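Local atomic coordinates of exopolygalacturonate lyase (Vibrio vulnificus, PDB entry 5A29), a protein that probably cleaves pectic polygalacturonate chains by metal-assisted beta-elimination, acting as a family 2 polysaccharide lyase. Residues E70-Y73 / R77-T80; H133-L138 / G547-E552; F471-L476 / L486-A491. All blocks are in the same frame, centred on the assembly; numbering follows the deposited sequence.

Contact 1: E70-Y73 / R77-T80; sequences EWIY and RTAT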
ATOM      1  N   GLU A  70      -6.155   7.575  21.124  1.00 25.91           N
ATOM      2  CA  GLU A  70      -7.523   7.151  21.391  1.00 24.43           C
ATOM      3  C   GLU A  70      -8.469   7.465  20.241  1.00 22.33           C
ATOM      4  O   GLU A  70      -8.425   8.538  19.677  1.00 25.62           O
ATOM      5  CB  GLU A  70      -8.048   7.923  22.644  1.00 24.81           C
ATOM      6  CG  GLU A  70      -7.361   7.476  23.906  1.00 41.60           C
ATOM      7  CD  GLU A  70      -7.806   8.280  25.131  1.00 44.88           C
ATOM      8  OE1 GLU A  70      -8.358   9.395  24.987  1.00 48.56           O
ATOM      9  OE2 GLU A  70      -7.614   7.768  26.233  1.00 54.29           O
ATOM     10  N   TRP A  71      -9.370   6.534  19.939  1.00 26.77           N
ATOM     11  CA  TRP A  71     -10.548   6.909  19.112  1.00 26.81           C
ATOM     12  C   TRP A  71     -11.541   7.612  20.041  1.00 28.73           C
ATOM     13  O   TRP A  71     -11.774   7.106  21.150  1.00 31.42           O
ATOM     14  CB  TRP A  71     -11.238   5.638  18.542  1.00 25.43           C
ATOM     15  CG  TRP A  71     -12.237   5.999  17.463  1.00 27.13           C
ATOM     16  CD1 TRP A  71     -13.571   6.183  17.619  1.00 28.90           C
ATOM     17  CD2 TRP A  71     -11.943   6.273  16.070  1.00 27.91           C
ATOM     18  NE1 TRP A  71     -14.144   6.578  16.408  1.00 28.93           N
ATOM     19  CE2 TRP A  71     -13.169   6.617  15.443  1.00 28.15           C
ATOM     20  CE3 TRP A  71     -10.758   6.248  15.297  1.00 28.68           C
ATOM     21  CZ2 TRP A  71     -13.262   6.927  14.092  1.00 26.98           C
ATOM     22  CZ3 TRP A  71     -10.846   6.553  13.925  1.00 26.88           C
ATOM     23  CH2 TRP A  71     -12.093   6.868  13.336  1.00 31.96           C
ATOM     24  N   ILE A  72     -12.099   8.738  19.594  1.00 30.55           N
ATOM     25  CA  ILE A  72     -13.151   9.424  20.329  1.00 32.03           C
ATOM     26  C   ILE A  72     -14.483   9.229  19.602  1.00 33.01           C
ATOM     27  O   ILE A  72     -14.655   9.711  18.478  1.00 30.80           O
ATOM     28  CB  ILE A  72     -12.862  10.921  20.425  1.00 29.86           C
ATOM     29  CG1 ILE A  72     -11.553  11.115  21.215  1.00 30.30           C
ATOM     30  CG2 ILE A  72     -14.027  11.647  21.146  1.00 31.66           C
ATOM     31  CD1 ILE A  72     -11.040  12.538  21.115  1.00 31.79           C
ATOM     32  N   TYR A  73     -15.417   8.541  20.248  1.00 34.27           N
ATOM     33  CA  TYR A  73     -16.765   8.371  19.673  1.00 34.91           C
ATOM     34  C   TYR A  73     -17.682   9.600  19.740  1.00 41.84           C
ATOM     35  O   TYR A  73     -17.424  10.510  20.511  1.00 37.95           O
ATOM     36  CB  TYR A  73     -17.462   7.197  20.333  1.00 33.67           C
ATOM     37  CG  TYR A  73     -16.824   5.913  19.945  1.00 36.29           C
ATOM     38  CD1 TYR A  73     -17.253   5.225  18.805  1.00 36.24           C
ATOM     39  CD2 TYR A  73     -15.825   5.345  20.725  1.00 34.30           C
ATOM     40  CE1 TYR A  73     -16.722   3.993  18.477  1.00 36.46           C
ATOM     41  CE2 TYR A  73     -15.258   4.120  20.382  1.00 33.14           C
ATOM     42  CZ  TYR A  73     -15.702   3.479  19.230  1.00 36.08           C
ATOM     43  OH  TYR A  73     -15.185   2.271  18.873  1.00 33.03           O
ATOM     44  N   ARG A  77     -17.269   8.900  24.513  1.00 35.10           N
ATOM     45  CA  ARG A  77     -16.491   7.752  24.971  1.00 40.04           C
ATOM     46  C   ARG A  77     -15.174   7.650  24.162  1.00 42.08           C
ATOM     47  O   ARG A  77     -15.128   8.015  22.971  1.00 30.81           O
ATOM     48  CB  ARG A  77     -17.265   6.459  24.796  1.00 34.28           C
ATOM     49  CG  ARG A  77     -16.591   5.248  25.408  1.00 39.72           C
ATOM     50  CD  ARG A  77     -17.399   3.961  25.347  1.00 43.67           C
ATOM     51  NE  ARG A  77     -17.462   3.328  24.024  1.00 51.96           N
ATOM     52  CZ  ARG A  77     -16.600   2.416  23.539  1.00 49.03           C
ATOM     53  NH1 ARG A  77     -15.533   2.017  24.210  1.00 47.13           N
ATOM     54  NH2 ARG A  77     -16.799   1.914  22.337  1.00 49.88           N
ATOM     55  N   THR A  78     -14.107   7.247  24.838  1.00 40.28           N
ATOM     56  CA  THR A  78     -12.783   7.107  24.184  1.00 39.43           C
ATOM     57  C   THR A  78     -12.340   5.662  24.295  1.00 39.42           C
ATOM     58  O   THR A  78     -12.672   4.966  25.275  1.00 36.03           O
ATOM     59  CB  THR A  78     -11.694   8.005  24.777  1.00 38.14           C
ATOM     60  OG1 THR A  78     -11.523   7.680  26.152  1.00 39.27           O
ATOM     61  CG2 THR A  78     -12.028   9.486  24.603  1.00 36.83           C
ATOM     62  N   ALA A  79     -11.698   5.169  23.227  1.00 33.31           N
ATOM     63  CA  ALA A  79     -11.134   3.829  23.270  1.00 32.71           C
ATOM     64  C   ALA A  79      -9.697   3.881  22.735  1.00 31.39           C
ATOM     65  O   ALA A  79      -9.446   4.373  21.641  1.00 29.45           O
ATOM     66  CB  ALA A  79     -11.978   2.824  22.489  1.00 30.31           C
ATOM     67  N   THR A  80      -8.785   3.367  23.534  1.00 32.67           N
ATOM     68  CA  THR A  80      -7.390   3.308  23.135  1.00 27.87           C
ATOM     69  C   THR A  80      -7.242   2.282  22.010  1.00 27.76           C
ATOM     70  O   THR A  80      -7.652   1.133  22.176  1.00 23.50           O
ATOM     71  CB  THR A  80      -6.527   2.875  24.345  1.00 32.21           C
ATOM     72  OG1 THR A  80      -6.705   3.874  25.368  1.00 28.19           O
ATOM     73  CG2 THR A  80      -5.058   2.890  23.948  1.00 28.63           C
TER
HETATM   74  O   HOH W   1      -9.333   5.859  26.204  1.00 51.91           O
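Trp71 and Ala79 face each other as a hydrogen-bonded antiparallel pair, and backbone hydrogen bonds hold the two strands in register. Trp71 N gives its hydrogen to Ala79 O at 2.8 Å, and Ala79 N returns the bond to Trp71 O. Two residues further along, toward the turn, Tyr73 N donates to Arg77 O at 2.8 Å. Between these bonds Thr78 CA lies 3.2 Å from Trp71 O in a CA-H...O contact.

The polar side chains of Glu70, Thr78 and Thr80 share one face with Ile72. The extended Glu70 chain carries OE1 to 3.6 Å from Thr78 CB, while a water bridges Glu70 OE2 and Thr80 OG1 weakly; the firmer partner of that hydroxyl is Asp139. Ile72 CG1 lies beside Thr78 CG2 at 3.8 Å, the branched chains pointing the same way, as suits beta-branched residues on a strand.

At the turn, Tyr73 and Arg77 run side by side. A bend at chi3 (75°) lays one face of the guanidinium against the CD2 side of the Tyr73 ring, planes 19° apart, and Arg77 NH2 lies obliquely, 3.3 Å from Tyr73 CE2. Arg77 NH2 also forms a salt bridge with Glu144. Trp71 CD1 sits over the Tyr73 ring, and small Ala79 meets that ring's edge.

Strands 70-72 and 78-82 thus form a beta hairpin at the margin of a small antiparallel sheet.

Contact 2: H133-L138 / G547-E552; sequences HRFVNL and GYIHGE. With MN (manganese (II) ion), chain C.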
ATOM      1  N   HIS A 133     -12.273  -0.864   9.742  1.00 21.63           N
ATOM      2  CA  HIS A 133     -13.560  -0.641  10.481  1.00 20.59           C
ATOM      3  C   HIS A 133     -13.631  -1.565  11.658  1.00 22.92           C
ATOM      4  O   HIS A 133     -14.736  -1.826  12.176  1.00 24.29           O
ATOM      5  CB  HIS A 133     -14.777  -0.949   9.579  1.00 20.92           C
ATOM      6  CG  HIS A 133     -14.978  -0.016   8.427  1.00 21.12           C
ATOM      7  ND1 HIS A 133     -14.964   1.349   8.538  1.00 21.33           N
ATOM      8  CD2 HIS A 133     -15.235  -0.281   7.126  1.00 21.55           C
ATOM      9  CE1 HIS A 133     -15.203   1.900   7.350  1.00 20.14           C
ATOM     10  NE2 HIS A 133     -15.372   0.925   6.476  1.00 23.53           N
ATOM     11  N   ARG A 134     -12.482  -2.097  12.122  1.00 23.42           N
ATOM     12  CA  ARG A 134     -12.509  -2.898  13.343  1.00 23.42           C
ATOM     13  C   ARG A 134     -11.149  -2.850  14.066  1.00 30.42           C
ATOM     14  O   ARG A 134     -10.113  -3.040  13.443  1.00 25.21           O
ATOM     15  CB  ARG A 134     -12.781  -4.394  13.056  1.00 26.72           C
ATOM     16  CG  ARG A 134     -13.503  -5.108  14.220  1.00 30.32           C
ATOM     17  CD  ARG A 134     -14.975  -4.680  14.190  1.00 31.15           C
ATOM     18  NE  ARG A 134     -15.749  -4.945  15.416  1.00 37.66           N
ATOM     19  CZ  ARG A 134     -16.255  -6.127  15.695  1.00 42.37           C
ATOM     20  NH1 ARG A 134     -15.976  -7.151  14.893  1.00 42.83           N
ATOM     21  NH2 ARG A 134     -16.998  -6.299  16.790  1.00 35.78           N
ATOM     22  N   PHE A 135     -11.155  -2.756  15.396  1.00 27.89           N
ATOM     23  CA  PHE A 135      -9.892  -2.844  16.133  1.00 25.14           C
ATOM     24  C   PHE A 135     -10.148  -3.320  17.572  1.00 30.72           C
ATOM     25  O   PHE A 135     -11.298  -3.470  17.983  1.00 30.51           O
ATOM     26  CB  PHE A 135      -9.129  -1.489  16.089  1.00 21.32           C
ATOM     27  CG  PHE A 135      -9.804  -0.345  16.829  1.00 23.99           C
ATOM     28  CD1 PHE A 135      -9.590  -0.150  18.212  1.00 27.80           C
ATOM     29  CD2 PHE A 135     -10.605   0.563  16.155  1.00 25.04           C
ATOM     30  CE1 PHE A 135     -10.163   0.927  18.905  1.00 25.02           C
ATOM     31  CE2 PHE A 135     -11.209   1.639  16.843  1.00 30.91           C
ATOM     32  CZ  PHE A 135     -10.997   1.821  18.216  1.00 29.13           C
ATOM     33  N   VAL A 136      -9.077  -3.518  18.335  1.00 29.18           N
ATOM     34  CA  VAL A 136      -9.182  -4.002  19.734  1.00 28.33           C
ATOM     35  C   VAL A 136      -8.941  -2.824  20.713  1.00 29.70           C
ATOM     36  O   VAL A 136      -8.027  -2.020  20.502  1.00 26.78           O
ATOM     37  CB  VAL A 136      -8.193  -5.127  19.974  1.00 27.39           C
ATOM     38  CG1 VAL A 136      -8.349  -5.683  21.420  1.00 28.77           C
ATOM     39  CG2 VAL A 136      -8.476  -6.282  19.006  1.00 28.59           C
ATOM     40  N   ASN A 137      -9.830  -2.644  21.703  1.00 27.31           N
ATOM     41  CA  ASN A 137      -9.618  -1.673  22.791  1.00 26.37           C
ATOM     42  C   ASN A 137      -8.372  -2.108  23.592  1.00 23.95           C
ATOM     43  O   ASN A 137      -8.350  -3.203  24.187  1.00 25.08           O
ATOM     44  CB  ASN A 137     -10.865  -1.597  23.726  1.00 27.81           C
ATOM     45  CG  ASN A 137     -10.808  -0.401  24.680  1.00 32.46           C
ATOM     46  OD1 ASN A 137      -9.807  -0.197  25.379  1.00 33.42           O
ATOM     47  ND2 ASN A 137     -11.837   0.433  24.654  1.00 29.27           N
ATOM     48  N   LEU A 138      -7.294  -1.292  23.579  1.00 27.24           N
ATOM     49  CA  LEU A 138      -6.018  -1.756  24.205  1.00 25.89           C
ATOM     50  C   LEU A 138      -6.156  -1.956  25.765  1.00 28.82           C
ATOM     51  O   LEU A 138      -5.502  -2.831  26.384  1.00 29.33           O
ATOM     52  CB  LEU A 138      -4.888  -0.711  23.930  1.00 25.20           C
ATOM     53  CG  LEU A 138      -3.467  -1.128  24.362  1.00 24.61           C
ATOM     54  CD1 LEU A 138      -2.831  -2.198  23.493  1.00 26.70           C
ATOM     55  CD2 LEU A 138      -2.543   0.098  24.358  1.00 25.44           C
ATOM     56  N   GLY A 547      -2.056   1.286   6.617  1.00 21.94           N
ATOM     57  CA  GLY A 547      -3.383   1.084   7.230  1.00 23.40           C
ATOM     58  C   GLY A 547      -4.002   2.416   7.640  1.00 22.31           C
ATOM     59  O   GLY A 547      -3.390   3.479   7.445  1.00 22.27           O
ATOM     60  N   TYR A 548      -5.273   2.372   8.084  1.00 20.04           N
ATOM     61  CA  TYR A 548      -6.034   3.571   8.491  1.00 18.82           C
ATOM     62  C   TYR A 548      -7.277   2.990   9.225  1.00 20.60           C
ATOM     63  O   TYR A 548      -7.502   1.736   9.217  1.00 22.59           O
ATOM     64  CB  TYR A 548      -6.482   4.482   7.316  1.00 19.80           C
ATOM     65  CG  TYR A 548      -7.411   3.738   6.381  1.00 23.67           C
ATOM     66  CD1 TYR A 548      -6.875   2.929   5.364  1.00 24.77           C
ATOM     67  CD2 TYR A 548      -8.822   3.692   6.611  1.00 25.28           C
ATOM     68  CE1 TYR A 548      -7.687   2.162   4.535  1.00 28.51           C
ATOM     69  CE2 TYR A 548      -9.643   2.883   5.811  1.00 24.99           C
ATOM     70  CZ  TYR A 548      -9.069   2.131   4.766  1.00 29.45           C
ATOM     71  OH  TYR A 548      -9.866   1.372   3.906  1.00 33.17           O
ATOM     72  N   ILE A 549      -8.006   3.881   9.920  1.00 23.35           N
ATOM     73  CA  ILE A 549      -9.261   3.510  10.581  1.00 22.55           C
ATOM     74  C   ILE A 549     -10.258   4.560  10.137  1.00 23.60           C
ATOM     75  O   ILE A 549      -9.936   5.748  10.109  1.00 22.81           O
ATOM     76  CB  ILE A 549      -9.115   3.496  12.137  1.00 23.97           C
ATOM     77  CG1 ILE A 549      -7.954   2.549  12.486  1.00 22.08           C
ATOM     78  CG2 ILE A 549     -10.426   3.043  12.847  1.00 22.24           C
ATOM     79  CD1 ILE A 549      -7.668   2.397  13.978  1.00 25.09           C
ATOM     80  N   HIS A 550     -11.469   4.105   9.799  1.00 22.94           N
ATOM     81  CA  HIS A 550     -12.468   4.974   9.242  1.00 20.48           C
ATOM     82  C   HIS A 550     -13.789   4.765  10.033  1.00 21.50           C
ATOM     83  O   HIS A 550     -14.254   3.627  10.173  1.00 23.07           O
ATOM     84  CB  HIS A 550     -12.691   4.574   7.792  1.00 23.66           C
ATOM     85  CG  HIS A 550     -13.629   5.474   7.061  1.00 26.41           C
ATOM     86  ND1 HIS A 550     -14.447   5.025   6.033  1.00 28.76           N
ATOM     87  CD2 HIS A 550     -13.910   6.787   7.226  1.00 28.02           C
ATOM     88  CE1 HIS A 550     -15.178   6.036   5.595  1.00 30.39           C
ATOM     89  NE2 HIS A 550     -14.868   7.121   6.296  1.00 29.65           N
ATOM     90  N   GLY A 551     -14.370   5.849  10.514  1.00 23.57           N
ATOM     91  CA  GLY A 551     -15.692   5.776  11.188  1.00 26.31           C
ATOM     92  C   GLY A 551     -16.083   7.170  11.628  1.00 28.51           C
ATOM     93  O   GLY A 551     -15.682   8.168  11.000  1.00 27.77           O
ATOM     94  N   GLU A 552     -16.881   7.256  12.702  1.00 31.56           N
ATOM     95  CA  GLU A 552     -17.303   8.576  13.220  1.00 30.93           C
ATOM     96  C   GLU A 552     -16.361   8.957  14.377  1.00 26.58           C
ATOM     97  O   GLU A 552     -16.207   8.202  15.339  1.00 26.93           O
ATOM     98  CB  GLU A 552     -18.777   8.549  13.748  1.00 33.12           C
ATOM     99  CG  GLU A 552     -19.852   8.261  12.689  1.00 41.68           C
ATOM    100  CD  GLU A 552     -20.087   6.761  12.398  1.00 45.03           C
ATOM    101  OE1 GLU A 552     -20.071   5.889  13.325  1.00 43.91           O
ATOM    102  OE2 GLU A 552     -20.327   6.441  11.204  1.00 46.56           O
TER
HETATM  103 MN    MN C 601     -15.414   1.091   4.361  1.00 20.94          MN
HETATM  104  O   HOH W   2     -13.896   2.758   4.533  1.00 20.22           O
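His133 and His550 meet through one hydrogen bond in a buried place beside the manganese. His133 ND1 donates to His550 O at 2.9 Å, and the oxygen lies within 8° of the imidazole plane; the donor, however, stands tilted from the carbonyl plane. This bond and the metal bond at His133 NE2, 2.1 Å from the manganese, together hold the ring's rotation. Histidine suits such a place because its two nitrogens serve two partners at once: a backbone carbonyl as second shell and a metal as first.

The metal also links the segments through water. A water molecule 2.3 Å from the manganese lies 2.8 Å from His550 ND1, and the other ring nitrogen, NE2, is hydrogen-bonded to Asn558. His550 therefore probably helps to place a metal-bound water without touching the ion itself. Glu154 and His196 bind the same manganese.

Packing is lighter. The two imidazoles meet rim to rim, planes at 34°, with His133 CE1 3.5 Å from His550 ND1. Farther from the metal, Phe135 CD2 touches both Ile549 CD1 and CG2, each at 4.1 Å. Phe135 has CG between its backbone N and carbonyl carbon (chi1 67°), which turns the ring toward Ile549, and the two side chains cross at about a right angle.

Strand 135-137 lies between strands 78-82 and 143-144 of the small antiparallel sheet, and the segment 547-552 lies in the loop between helix 521-532 and strand 552-553. Ile549 also packs on Ile81 of strand 78-82, Tyr548 rests against helix 561-564, and Tyr560 stacks on the His550 ring.

Contact 3: F471-L476 / L486-A491; sequences FSAIEL and LEFARA. With EDO (1,2-ethanediol), chain F.
Helices 467-480 and 484-500 follow each other through a short connection and pack as a helical hairpin, with Ala473 of the first meeting Phe488 and Ala489 of the second; such pairs are the building material of the alpha/alpha barrel known for family 2 polysaccharide lyases. Where they touch, two alanines face each other: Ala473 CB is 3.9 Å from Ala489 CB, and the two CA atoms stand only 5.9 Å apart. A methyl group on each side is small enough to let the backbones come this close.

The same methyl of Ala473 meets the ring edge of Phe488, 3.8 Å from CD2 and near the ring plane. With CG anti to the backbone N (chi1 176°), the Phe488 ring lies alongside the alanine pair rather than between the helices, and it goes on to meet Trp445 and Leu462. An aromatic side chain suits this flank, since it is long enough to join the hairpin to the loops beside it.

On helix 467-480, with its chain bent at chi2 (-74°), Glu475 holds OE2 beside an ethanediol, probably from the crystallisation liquor, whose O1 donates to OE2 at 2.7 Å. The diol's C1 lies at the edge of the Phe471 ring and 3.9 Å from Ile474 CG2.

No hydrogen bond joins the two segments, so here the helices hold together by close apolar fit, while backbone bonds such as Glu475 N to Phe471 O and Arg490 N to Leu486 O stay within each helix. Away from this seam, the carboxylate of buried Glu475 forms salt bridges with Arg425 and Arg422, which would probably keep it ionised.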
ATOM      1  N   PHE A 471      15.566   3.291   0.032  1.00 17.05           N
ATOM      2  CA  PHE A 471      15.272   2.004  -0.638  1.00 18.14           C
ATOM      3  C   PHE A 471      15.766   2.085  -2.078  1.00 15.99           C
ATOM      4  O   PHE A 471      16.160   1.057  -2.674  1.00 18.82           O
ATOM      5  CB  PHE A 471      13.762   1.700  -0.676  1.00 17.95           C
ATOM      6  CG  PHE A 471      13.178   1.325   0.674  1.00 17.11           C
ATOM      7  CD1 PHE A 471      13.706   0.293   1.445  1.00 16.37           C
ATOM      8  CD2 PHE A 471      12.075   2.039   1.184  1.00 17.39           C
ATOM      9  CE1 PHE A 471      13.129  -0.040   2.704  1.00 17.68           C
ATOM     10  CE2 PHE A 471      11.506   1.694   2.421  1.00 17.34           C
ATOM     11  CZ  PHE A 471      12.026   0.623   3.189  1.00 16.56           C
ATOM     12  N   SER A 472      15.616   3.243  -2.700  1.00 13.16           N
ATOM     13  CA  SER A 472      15.992   3.346  -4.116  1.00 15.80           C
ATOM     14  C   SER A 472      17.532   3.273  -4.248  1.00 17.58           C
ATOM     15  O   SER A 472      18.081   2.705  -5.199  1.00 14.24           O
ATOM     16  CB  SER A 472      15.532   4.693  -4.679  1.00 16.23           C
ATOM     17  OG  SER A 472      14.085   4.667  -4.806  1.00 17.56           O
ATOM     18  N   ALA A 473      18.227   4.001  -3.382  1.00 14.80           N
ATOM     19  CA  ALA A 473      19.725   3.977  -3.450  1.00 17.00           C
ATOM     20  C   ALA A 473      20.271   2.564  -3.212  1.00 18.70           C
ATOM     21  O   ALA A 473      21.274   2.145  -3.833  1.00 17.74           O
ATOM     22  CB  ALA A 473      20.304   5.027  -2.443  1.00 16.00           C
ATOM     23  N   ILE A 474      19.662   1.818  -2.278  1.00 17.32           N
ATOM     24  CA  ILE A 474      20.031   0.445  -2.078  1.00 17.60           C
ATOM     25  C   ILE A 474      19.771  -0.407  -3.323  1.00 19.28           C
ATOM     26  O   ILE A 474      20.603  -1.252  -3.691  1.00 19.48           O
ATOM     27  CB  ILE A 474      19.316  -0.130  -0.837  1.00 16.84           C
ATOM     28  CG1 ILE A 474      19.810   0.603   0.447  1.00 19.14           C
ATOM     29  CG2 ILE A 474      19.453  -1.673  -0.752  1.00 19.03           C
ATOM     30  CD1 ILE A 474      18.810   0.381   1.613  1.00 20.01           C
ATOM     31  N   GLU A 475      18.591  -0.240  -3.959  1.00 16.41           N
ATOM     32  CA  GLU A 475      18.399  -0.968  -5.260  1.00 19.59           C
ATOM     33  C   GLU A 475      19.475  -0.622  -6.283  1.00 16.22           C
ATOM     34  O   GLU A 475      19.990  -1.498  -6.988  1.00 17.08           O
ATOM     35  CB  GLU A 475      17.030  -0.638  -5.895  1.00 20.92           C
ATOM     36  CG  GLU A 475      15.900  -1.095  -5.059  1.00 31.20           C
ATOM     37  CD  GLU A 475      15.681  -2.612  -5.091  1.00 34.88           C
ATOM     38  OE1 GLU A 475      16.148  -3.292  -6.050  1.00 32.01           O
ATOM     39  OE2 GLU A 475      14.974  -3.074  -4.168  1.00 28.49           O
ATOM     40  N   LEU A 476      19.856   0.635  -6.375  1.00 13.95           N
ATOM     41  CA  LEU A 476      20.831   0.951  -7.364  1.00 16.72           C
ATOM     42  C   LEU A 476      22.213   0.402  -6.982  1.00 17.98           C
ATOM     43  O   LEU A 476      22.992   0.013  -7.839  1.00 16.98           O
ATOM     44  CB  LEU A 476      20.985   2.482  -7.536  1.00 15.58           C
ATOM     45  CG  LEU A 476      19.895   2.966  -8.515  1.00 18.68           C
ATOM     46  CD1 LEU A 476      19.648   4.433  -8.282  1.00 18.06           C
ATOM     47  CD2 LEU A 476      20.403   2.756  -9.975  1.00 16.98           C
ATOM     48  N   LEU A 486      26.197   3.856  -1.816  1.00 21.08           N
ATOM     49  CA  LEU A 486      26.164   3.666  -0.346  1.00 24.16           C
ATOM     50  C   LEU A 486      26.625   4.924   0.376  1.00 24.23           C
ATOM     51  O   LEU A 486      26.150   5.183   1.478  1.00 25.00           O
ATOM     52  CB  LEU A 486      27.084   2.517   0.073  1.00 25.09           C
ATOM     53  CG  LEU A 486      26.593   1.157  -0.418  1.00 31.86           C
ATOM     54  CD1 LEU A 486      27.486   0.086   0.206  1.00 35.67           C
ATOM     55  CD2 LEU A 486      25.151   0.946  -0.027  1.00 37.33           C
ATOM     56  N   GLU A 487      27.601   5.624  -0.179  1.00 21.38           N
ATOM     57  CA  GLU A 487      27.968   6.971   0.341  1.00 22.80           C
ATOM     58  C   GLU A 487      26.759   7.910   0.370  1.00 22.71           C
ATOM     59  O   GLU A 487      26.461   8.601   1.357  1.00 18.46           O
ATOM     60  CB  GLU A 487      29.053   7.616  -0.522  1.00 26.34           C
ATOM     61  CG  GLU A 487      29.546   8.947   0.044  1.00 34.01           C
ATOM     62  CD  GLU A 487      30.789   9.526  -0.654  1.00 48.08           C
ATOM     63  OE1 GLU A 487      31.315   8.904  -1.612  1.00 51.56           O
ATOM     64  OE2 GLU A 487      31.204  10.656  -0.285  1.00 54.35           O
ATOM     65  N   PHE A 488      26.076   7.946  -0.782  1.00 20.15           N
ATOM     66  CA  PHE A 488      24.857   8.740  -0.943  1.00 17.61           C
ATOM     67  C   PHE A 488      23.767   8.334   0.053  1.00 18.30           C
ATOM     68  O   PHE A 488      23.154   9.208   0.704  1.00 19.77           O
ATOM     69  CB  PHE A 488      24.359   8.591  -2.398  1.00 18.06           C
ATOM     70  CG  PHE A 488      23.037   9.291  -2.670  1.00 16.84           C
ATOM     71  CD1 PHE A 488      23.012  10.640  -2.910  1.00 17.36           C
ATOM     72  CD2 PHE A 488      21.845   8.524  -2.770  1.00 17.37           C
ATOM     73  CE1 PHE A 488      21.820  11.305  -3.228  1.00 18.82           C
ATOM     74  CE2 PHE A 488      20.628   9.171  -3.057  1.00 18.36           C
ATOM     75  CZ  PHE A 488      20.612  10.553  -3.293  1.00 17.66           C
ATOM     76  N   ALA A 489      23.538   7.024   0.200  1.00 16.71           N
ATOM     77  CA  ALA A 489      22.476   6.579   1.078  1.00 19.12           C
ATOM     78  C   ALA A 489      22.837   6.892   2.545  1.00 18.12           C
ATOM     79  O   ALA A 489      21.975   7.218   3.340  1.00 16.67           O
ATOM     80  CB  ALA A 489      22.292   5.090   0.927  1.00 16.80           C
ATOM     81  N   ARG A 490      24.078   6.695   2.918  1.00 16.60           N
ATOM     82  CA  ARG A 490      24.502   6.998   4.306  1.00 20.81           C
ATOM     83  C   ARG A 490      24.262   8.486   4.637  1.00 19.60           C
ATOM     84  O   ARG A 490      23.709   8.796   5.716  1.00 22.23           O
ATOM     85  CB  ARG A 490      26.029   6.715   4.484  1.00 20.48           C
ATOM     86  CG  ARG A 490      26.318   5.251   4.693  1.00 21.85           C
ATOM     87  CD  ARG A 490      27.851   5.058   4.595  1.00 24.67           C
ATOM     88  NE  ARG A 490      28.323   4.070   5.529  1.00 25.97           N
ATOM     89  CZ  ARG A 490      29.344   3.232   5.293  1.00 27.33           C
ATOM     90  NH1 ARG A 490      29.985   3.241   4.123  1.00 24.35           N
ATOM     91  NH2 ARG A 490      29.719   2.376   6.238  1.00 28.11           N
ATOM     92  N   ALA A 491      24.649   9.385   3.735  1.00 19.28           N
ATOM     93  CA  ALA A 491      24.437  10.796   3.970  1.00 20.86           C
ATOM     94  C   ALA A 491      22.937  11.118   4.073  1.00 22.22           C
ATOM     95  O   ALA A 491      22.483  11.875   4.960  1.00 19.63           O
ATOM     96  CB  ALA A 491      25.054  11.596   2.845  1.00 21.37           C
TER
HETATM   97  C1  EDO F1570      15.597  -1.613  -1.131  1.00 31.16           C
HETATM   98  O1  EDO F1570      14.477  -1.585  -2.006  1.00 33.57           O
HETATM   99  C2  EDO F1570      15.785  -3.056  -0.662  1.00 40.07           C
HETATM  100  O2  EDO F1570      16.248  -3.821  -1.785  1.00 48.73           O

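Overall arrangement
Contacts 1 and 2 are neighbours, their centres 10 Å apart, and belong to one region: strands 78-82 and 135-137 lie side by side in the same sheet, with Thr80 O and Leu138 N probably hydrogen-bonded between them. Contact 1 is the more exposed, a partly buried hairpin of main-chain bonds, one face largely polar, the other aromatic; contact 2 is buried and brings distant parts of the chain together around a metal. Contact 3 is also buried but helical and purely apolar, with its centre about 36 Å from that of contact 2, across the chain's centre and away from the annotated sites. It falls within the long stretch of sequence separating the two segments of contact 2.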